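Local coordinates for endo-1,4-beta-xylanase C (Paenibacillus barcinonensis, PDB 4XUR), which hydrolyses internal beta-1,4-xylosidic linkages of xylan and is represented here by its second family 22 carbohydrate-binding module, which binds xylotetraose, at residues Arg48-Thr58 with Val156-Asp167. Numbering follows the deposited sequence.
Sequences RSLKTSSRSET and VTETDTIPFYVD. With CA (calcium ion), chain G.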
ATOM      1  N   ARG A  48      -5.338 -13.935   8.871  1.00 20.04           N
ATOM      2  CA  ARG A  48      -4.648 -12.715   9.275  1.00 20.19           C
ATOM      3  C   ARG A  48      -4.415 -11.766   8.101  1.00 17.84           C
ATOM      4  O   ARG A  48      -4.256 -12.208   6.947  1.00 17.60           O
ATOM      5  CB  ARG A  48      -3.327 -13.043   9.971  1.00 22.09           C
ATOM      6  CG  ARG A  48      -3.533 -13.984  11.176  1.00 23.50           C
ATOM      7  CD  ARG A  48      -2.428 -13.979  12.171  1.00 25.26           C
ATOM      8  NE  ARG A  48      -2.621 -15.065  13.152  1.00 32.47           N
ATOM      9  CZ  ARG A  48      -1.738 -15.416  14.078  1.00 29.42           C
ATOM     10  NH1 ARG A  48      -0.603 -14.761  14.211  1.00 28.14           N
ATOM     11  NH2 ARG A  48      -2.027 -16.419  14.893  1.00 31.69           N
ATOM     12  N   SER A  49      -4.405 -10.476   8.430  1.00 16.12           N
ATOM     13  CA  SER A  49      -4.213  -9.420   7.403  1.00 15.59           C
ATOM     14  C   SER A  49      -3.803  -8.162   8.099  1.00 14.41           C
ATOM     15  O   SER A  49      -3.713  -8.105   9.297  1.00 14.50           O
ATOM     16  CB  SER A  49      -5.495  -9.276   6.595  1.00 15.74           C
ATOM     17  OG  SER A  49      -6.564  -8.796   7.395  1.00 15.09           O
ATOM     18  N   LEU A  50      -3.519  -7.090   7.327  1.00 12.78           N
ATOM     19  CA  LEU A  50      -3.019  -5.886   7.903  1.00 13.56           C
ATOM     20  C   LEU A  50      -4.080  -4.832   7.842  1.00 13.42           C
ATOM     21  O   LEU A  50      -4.475  -4.394   6.771  1.00 12.33           O
ATOM     22  CB  LEU A  50      -1.785  -5.412   7.092  1.00 12.56           C
ATOM     23  CG  LEU A  50      -1.138  -4.120   7.627  1.00 12.88           C
ATOM     24  CD1 LEU A  50      -0.763  -4.248   9.088  1.00 13.70           C
ATOM     25  CD2 LEU A  50       0.052  -3.800   6.725  1.00 13.94           C
ATOM     26  N   LYS A  51      -4.588  -4.419   9.033  1.00 13.37           N
ATOM     27  CA  LYS A  51      -5.582  -3.406   9.151  1.00 14.17           C
ATOM     28  C   LYS A  51      -4.957  -2.061   9.381  1.00 13.13           C
ATOM     29  O   LYS A  51      -4.122  -1.932  10.265  1.00 12.71           O
ATOM     30  CB  LYS A  51      -6.564  -3.707  10.276  1.00 14.27           C
ATOM     31  CG  LYS A  51      -7.770  -2.734  10.322  1.00 16.24           C
ATOM     32  CD  LYS A  51      -8.714  -2.999  11.525  1.00 15.09           C
ATOM     33  CE  LYS A  51     -10.020  -2.185  11.319  1.00 15.97           C
ATOM     34  NZ  LYS A  51     -11.197  -2.738  12.031  1.00 18.58           N
ATOM     35  N   THR A  52      -5.362  -1.076   8.597  1.00 12.36           N
ATOM     36  CA  THR A  52      -4.986   0.317   8.858  1.00 13.27           C
ATOM     37  C   THR A  52      -6.258   1.062   9.303  1.00 13.56           C
ATOM     38  O   THR A  52      -7.280   1.032   8.639  1.00 14.13           O
ATOM     39  CB  THR A  52      -4.388   1.017   7.592  1.00 12.64           C
ATOM     40  OG1 THR A  52      -3.287   0.238   7.124  1.00 13.31           O
ATOM     41  CG2 THR A  52      -3.989   2.431   7.928  1.00 12.31           C
ATOM     42  N   SER A  53      -6.135   1.794  10.396  1.00 14.74           N
ATOM     43  CA  SER A  53      -7.252   2.524  11.010  1.00 14.92           C
ATOM     44  C   SER A  53      -6.762   3.805  11.586  1.00 14.84           C
ATOM     45  O   SER A  53      -5.554   4.093  11.565  1.00 14.54           O
ATOM     46  CB  SER A  53      -7.906   1.655  12.126  1.00 15.74           C
ATOM     47  OG  SER A  53      -6.999   1.464  13.189  1.00 14.60           O
ATOM     48  N   SER A  54      -7.668   4.600  12.177  1.00 15.23           N
ATOM     49  CA  SER A  54      -7.308   5.927  12.708  1.00 16.18           C
ATOM     50  C   SER A  54      -6.722   6.800  11.593  1.00 14.18           C
ATOM     51  O   SER A  54      -5.821   7.608  11.862  1.00 14.44           O
ATOM     52  CB  SER A  54      -6.308   5.847  13.875  1.00 15.46           C
ATOM     53  OG  SER A  54      -6.878   5.196  14.988  1.00 17.40           O
ATOM     54  N   ARG A  55      -7.247   6.656  10.374  1.00 13.26           N
ATOM     55  CA  ARG A  55      -6.828   7.455   9.235  1.00 13.49           C
ATOM     56  C   ARG A  55      -7.513   8.833   9.329  1.00 13.92           C
ATOM     57  O   ARG A  55      -8.697   8.907   9.581  1.00 13.64           O
ATOM     58  CB  ARG A  55      -7.168   6.753   7.915  1.00 12.90           C
ATOM     59  CG  ARG A  55      -6.626   5.314   7.774  1.00 13.30           C
ATOM     60  CD  ARG A  55      -7.130   4.620   6.481  1.00 13.78           C
ATOM     61  NE  ARG A  55      -6.636   5.322   5.255  1.00 13.84           N
ATOM     62  CZ  ARG A  55      -7.402   5.800   4.282  1.00 12.94           C
ATOM     63  NH1 ARG A  55      -8.701   5.693   4.300  1.00 13.13           N
ATOM     64  NH2 ARG A  55      -6.832   6.457   3.234  1.00 13.47           N
ATOM     65  N   SER A  56      -6.741   9.884   9.143  1.00 14.02           N
ATOM     66  CA  SER A  56      -7.336  11.258   9.141  1.00 13.76           C
ATOM     67  C   SER A  56      -6.783  12.049   7.942  1.00 15.16           C
ATOM     68  O   SER A  56      -6.880  13.299   7.906  1.00 14.23           O
ATOM     69  CB  SER A  56      -7.041  11.958  10.459  1.00 14.57           C
ATOM     70  OG  SER A  56      -5.685  12.195  10.720  1.00 15.24           O
ATOM     71  N   GLU A  57      -6.213  11.334   6.982  1.00 13.47           N
ATOM     72  CA  GLU A  57      -5.890  11.881   5.684  1.00 13.03           C
ATOM     73  C   GLU A  57      -6.082  10.788   4.617  1.00 12.49           C
ATOM     74  O   GLU A  57      -6.095   9.578   4.923  1.00 12.20           O
ATOM     75  CB  GLU A  57      -4.437  12.396   5.647  1.00 13.71           C
ATOM     76  CG  GLU A  57      -4.015  13.422   6.679  1.00 15.71           C
ATOM     77  CD  GLU A  57      -4.630  14.812   6.510  1.00 15.53           C
ATOM     78  OE1 GLU A  57      -5.263  15.105   5.494  1.00 17.30           O
ATOM     79  OE2 GLU A  57      -4.495  15.634   7.480  1.00 19.33           O
ATOM     80  N   THR A  58      -6.294  11.206   3.363  1.00 11.92           N
ATOM     81  CA  THR A  58      -6.486  10.241   2.275  1.00 12.53           C
ATOM     82  C   THR A  58      -5.202   9.470   2.118  1.00 11.17           C
ATOM     83  O   THR A  58      -5.222   8.301   1.736  1.00 12.08           O
ATOM     84  CB  THR A  58      -6.749  10.908   0.879  1.00 12.50           C
ATOM     85  OG1 THR A  58      -5.641  11.766   0.557  1.00 13.36           O
ATOM     86  CG2 THR A  58      -8.041  11.698   0.869  1.00 13.49           C
ATOM     87  N   VAL A 156     -10.911  16.775   3.064  1.00 35.55           N
ATOM     88  CA  VAL A 156     -10.971  15.312   3.421  1.00 31.89           C
ATOM     89  C   VAL A 156     -12.282  15.046   4.153  1.00 32.01           C
ATOM     90  O   VAL A 156     -12.718  15.854   4.993  1.00 28.85           O
ATOM     91  CB  VAL A 156      -9.740  14.903   4.281  1.00 32.03           C
ATOM     92  CG1 VAL A 156      -9.839  13.454   4.733  1.00 33.80           C
ATOM     93  CG2 VAL A 156      -8.477  15.092   3.472  1.00 35.18           C
ATOM     94  N   THR A 157     -12.891  13.914   3.879  1.00 27.59           N
ATOM     95  CA  THR A 157     -14.183  13.540   4.513  1.00 24.06           C
ATOM     96  C   THR A 157     -14.082  12.204   5.261  1.00 24.11           C
ATOM     97  O   THR A 157     -13.058  11.557   5.262  1.00 21.51           O
ATOM     98  CB  THR A 157     -15.267  13.354   3.447  1.00 24.82           C
ATOM     99  OG1 THR A 157     -14.883  12.268   2.598  1.00 24.80           O
ATOM    100  CG2 THR A 157     -15.391  14.583   2.605  1.00 23.85           C
ATOM    101  N   GLU A 158     -15.159  11.847   5.921  1.00 22.79           N
ATOM    102  CA  GLU A 158     -15.322  10.518   6.513  1.00 22.89           C
ATOM    103  C   GLU A 158     -15.137   9.347   5.576  1.00 21.15           C
ATOM    104  O   GLU A 158     -14.433   8.359   5.938  1.00 19.14           O
ATOM    105  CB  GLU A 158     -16.728  10.411   7.037  1.00 24.67           C
ATOM    106  CG  GLU A 158     -17.165   8.961   7.392  1.00 24.35           C
ATOM    107  CD  GLU A 158     -18.308   8.900   8.362  1.00 26.74           C
ATOM    108  OE1 GLU A 158     -18.526   7.789   8.933  1.00 28.30           O
ATOM    109  OE2 GLU A 158     -18.968   9.916   8.629  1.00 24.33           O
ATOM    110  N   THR A 159     -15.795   9.382   4.429  1.00 19.95           N
ATOM    111  CA  THR A 159     -15.804   8.289   3.463  1.00 20.68           C
ATOM    112  C   THR A 159     -14.390   8.067   2.924  1.00 22.38           C
ATOM    113  O   THR A 159     -13.995   6.940   2.625  1.00 21.90           O
ATOM    114  CB  THR A 159     -16.758   8.581   2.276  1.00 21.84           C
ATOM    115  OG1 THR A 159     -16.611   9.940   1.841  1.00 20.16           O
ATOM    116  CG2 THR A 159     -18.197   8.397   2.688  1.00 21.97           C
ATOM    117  N   ASP A 160     -13.635   9.149   2.802  1.00 20.24           N
ATOM    118  CA  ASP A 160     -12.235   9.090   2.369  1.00 21.05           C
ATOM    119  C   ASP A 160     -11.311   8.376   3.330  1.00 18.86           C
ATOM    120  O   ASP A 160     -10.282   7.782   2.897  1.00 18.70           O
ATOM    121  CB  ASP A 160     -11.646  10.515   2.221  1.00 20.58           C
ATOM    122  CG  ASP A 160     -12.231  11.274   1.068  1.00 23.71           C
ATOM    123  OD1 ASP A 160     -12.446  10.745  -0.055  1.00 21.37           O
ATOM    124  OD2 ASP A 160     -12.450  12.482   1.287  1.00 25.68           O
ATOM    125  N   THR A 161     -11.629   8.409   4.633  1.00 17.26           N
ATOM    126  CA  THR A 161     -10.679   8.007   5.671  1.00 14.97           C
ATOM    127  C   THR A 161     -11.082   6.741   6.396  1.00 15.99           C
ATOM    128  O   THR A 161     -10.693   6.519   7.545  1.00 16.06           O
ATOM    129  CB  THR A 161     -10.354   9.168   6.659  1.00 15.80           C
ATOM    130  OG1 THR A 161     -11.565   9.628   7.241  1.00 16.39           O
ATOM    131  CG2 THR A 161      -9.601  10.297   5.981  1.00 15.86           C
ATOM    132  N   ILE A 162     -11.939   5.946   5.765  1.00 15.27           N
ATOM    133  CA  ILE A 162     -12.344   4.723   6.344  1.00 15.78           C
ATOM    134  C   ILE A 162     -11.170   3.762   6.568  1.00 16.80           C
ATOM    135  O   ILE A 162     -10.190   3.769   5.797  1.00 16.31           O
ATOM    136  CB  ILE A 162     -13.421   3.965   5.496  1.00 16.56           C
ATOM    137  CG1 ILE A 162     -12.934   3.783   4.063  1.00 16.43           C
ATOM    138  CG2 ILE A 162     -14.745   4.686   5.565  1.00 15.47           C
ATOM    139  CD1 ILE A 162     -13.243   2.413   3.546  1.00 18.69           C
ATOM    140  N   PRO A 163     -11.232   2.926   7.640  1.00 15.34           N
ATOM    141  CA  PRO A 163     -10.212   1.898   7.822  1.00 14.81           C
ATOM    142  C   PRO A 163     -10.308   0.828   6.750  1.00 14.00           C
ATOM    143  O   PRO A 163     -11.379   0.641   6.145  1.00 14.36           O
ATOM    144  CB  PRO A 163     -10.552   1.291   9.189  1.00 14.79           C
ATOM    145  CG  PRO A 163     -12.045   1.467   9.294  1.00 15.33           C
ATOM    146  CD  PRO A 163     -12.360   2.782   8.607  1.00 16.92           C
ATOM    147  N   PHE A 164      -9.209   0.124   6.466  1.00 14.34           N
ATOM    148  CA  PHE A 164      -9.218  -0.930   5.477  1.00 13.40           C
ATOM    149  C   PHE A 164      -8.064  -1.931   5.703  1.00 13.53           C
ATOM    150  O   PHE A 164      -7.142  -1.661   6.431  1.00 11.88           O
ATOM    151  CB  PHE A 164      -9.187  -0.394   4.033  1.00 14.22           C
ATOM    152  CG  PHE A 164      -7.915   0.340   3.653  1.00 14.05           C
ATOM    153  CD1 PHE A 164      -6.822  -0.352   3.240  1.00 14.11           C
ATOM    154  CD2 PHE A 164      -7.866   1.712   3.719  1.00 13.57           C
ATOM    155  CE1 PHE A 164      -5.662   0.336   2.898  1.00 14.41           C
ATOM    156  CE2 PHE A 164      -6.726   2.406   3.340  1.00 14.55           C
ATOM    157  CZ  PHE A 164      -5.624   1.678   2.939  1.00 14.13           C
ATOM    158  N   TYR A 165      -8.232  -3.082   5.089  1.00 12.75           N
ATOM    159  CA  TYR A 165      -7.348  -4.248   5.214  1.00 13.42           C
ATOM    160  C   TYR A 165      -6.595  -4.457   3.932  1.00 12.48           C
ATOM    161  O   TYR A 165      -7.139  -4.240   2.864  1.00 12.16           O
ATOM    162  CB  TYR A 165      -8.170  -5.535   5.487  1.00 14.51           C
ATOM    163  CG  TYR A 165      -9.073  -5.405   6.720  1.00 14.58           C
ATOM    164  CD1 TYR A 165     -10.333  -4.790   6.613  1.00 14.81           C
ATOM    165  CD2 TYR A 165      -8.613  -5.811   7.967  1.00 15.77           C
ATOM    166  CE1 TYR A 165     -11.165  -4.654   7.763  1.00 16.56           C
ATOM    167  CE2 TYR A 165      -9.397  -5.667   9.117  1.00 15.59           C
ATOM    168  CZ  TYR A 165     -10.690  -5.105   8.979  1.00 15.74           C
ATOM    169  OH  TYR A 165     -11.474  -4.952  10.101  1.00 16.50           O
ATOM    170  N   VAL A 166      -5.331  -4.879   4.042  1.00 12.12           N
ATOM    171  CA  VAL A 166      -4.623  -5.455   2.895  1.00 12.55           C
ATOM    172  C   VAL A 166      -4.031  -6.829   3.234  1.00 11.50           C
ATOM    173  O   VAL A 166      -3.794  -7.105   4.410  1.00 12.39           O
ATOM    174  CB  VAL A 166      -3.444  -4.579   2.352  1.00 11.67           C
ATOM    175  CG1 VAL A 166      -3.957  -3.206   1.908  1.00 12.00           C
ATOM    176  CG2 VAL A 166      -2.338  -4.417   3.365  1.00 11.88           C
ATOM    177  N   ASP A 167      -3.857  -7.661   2.234  1.00 11.36           N
ATOM    178  CA  ASP A 167      -3.342  -9.028   2.392  1.00 11.99           C
ATOM    179  C   ASP A 167      -2.722  -9.532   1.086  1.00 11.75           C
ATOM    180  O   ASP A 167      -2.934  -8.969   0.015  1.00 11.95           O
ATOM    181  CB  ASP A 167      -4.489  -9.975   2.837  1.00 11.34           C
ATOM    182  CG  ASP A 167      -4.027 -11.197   3.568  1.00 11.67           C
ATOM    183  OD1 ASP A 167      -2.827 -11.343   3.949  1.00 10.05           O
ATOM    184  OD2 ASP A 167      -4.925 -12.034   3.824  1.00 10.54           O
TER
HETATM  185 CA    CA G1005      -3.322 -13.414   5.209  1.00 16.43          CA
HETATM  186  O   HOH W   1      -4.373  -1.875   5.600  1.00  9.28           O
HETATM  187  O   HOH W   2      -9.451   4.915   9.394  1.00 13.52           O
HETATM  188  O   HOH W   3     -11.122   8.057   9.955  1.00 14.91           O
HETATM  189  O   HOH W   4      -2.959 -14.772   3.515  1.00 16.82           O
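R48 and D167 meet at a calcium ion on one end of an antiparallel strand pair, 48-53 against 164-167, within the beta-sandwich of this xylan-binding module. The carbonyl O of R48 lies 2.3 Å from the calcium and both carboxylate oxygens of D167 chelate it; D19, E21, S46 and a water complete the site, and H44 N also donates to D167 OD2. L50 and V166 form a hydrogen-bonded pair, their side chains running alongside each other. On the other face, K51 keeps its CG anti to the backbone N (chi1 -172°) and stays extended, its methylenes following the Y165 ring until NZ bonds the phenol OH at 3.0 Å. T52 pairs with F164, N to O at 2.9 Å, and one water links T52 OG1 to the carbonyls of L50 and F164. Past the strand, R55, bent at chi3 (63°), sets its guanidinium face over the F164 rim, F164 CE2 lying 3.5 Å from R55 NE, with the two planes 66° apart. R55 NH1 bonds I162 O at 2.9 Å and, on an in-plane lone pair, D160 O at 3.0 Å. NE bonds the carbonyl of H60, and NH2 the hydroxyl of T148. A leucine here would probably cost the I162 and D160 carbonyls their NH1 donor and leave the 156-163 loop less firmly tied. Beyond it, T161 CG2 rests on the backbone, 3.7 Å from E57 N.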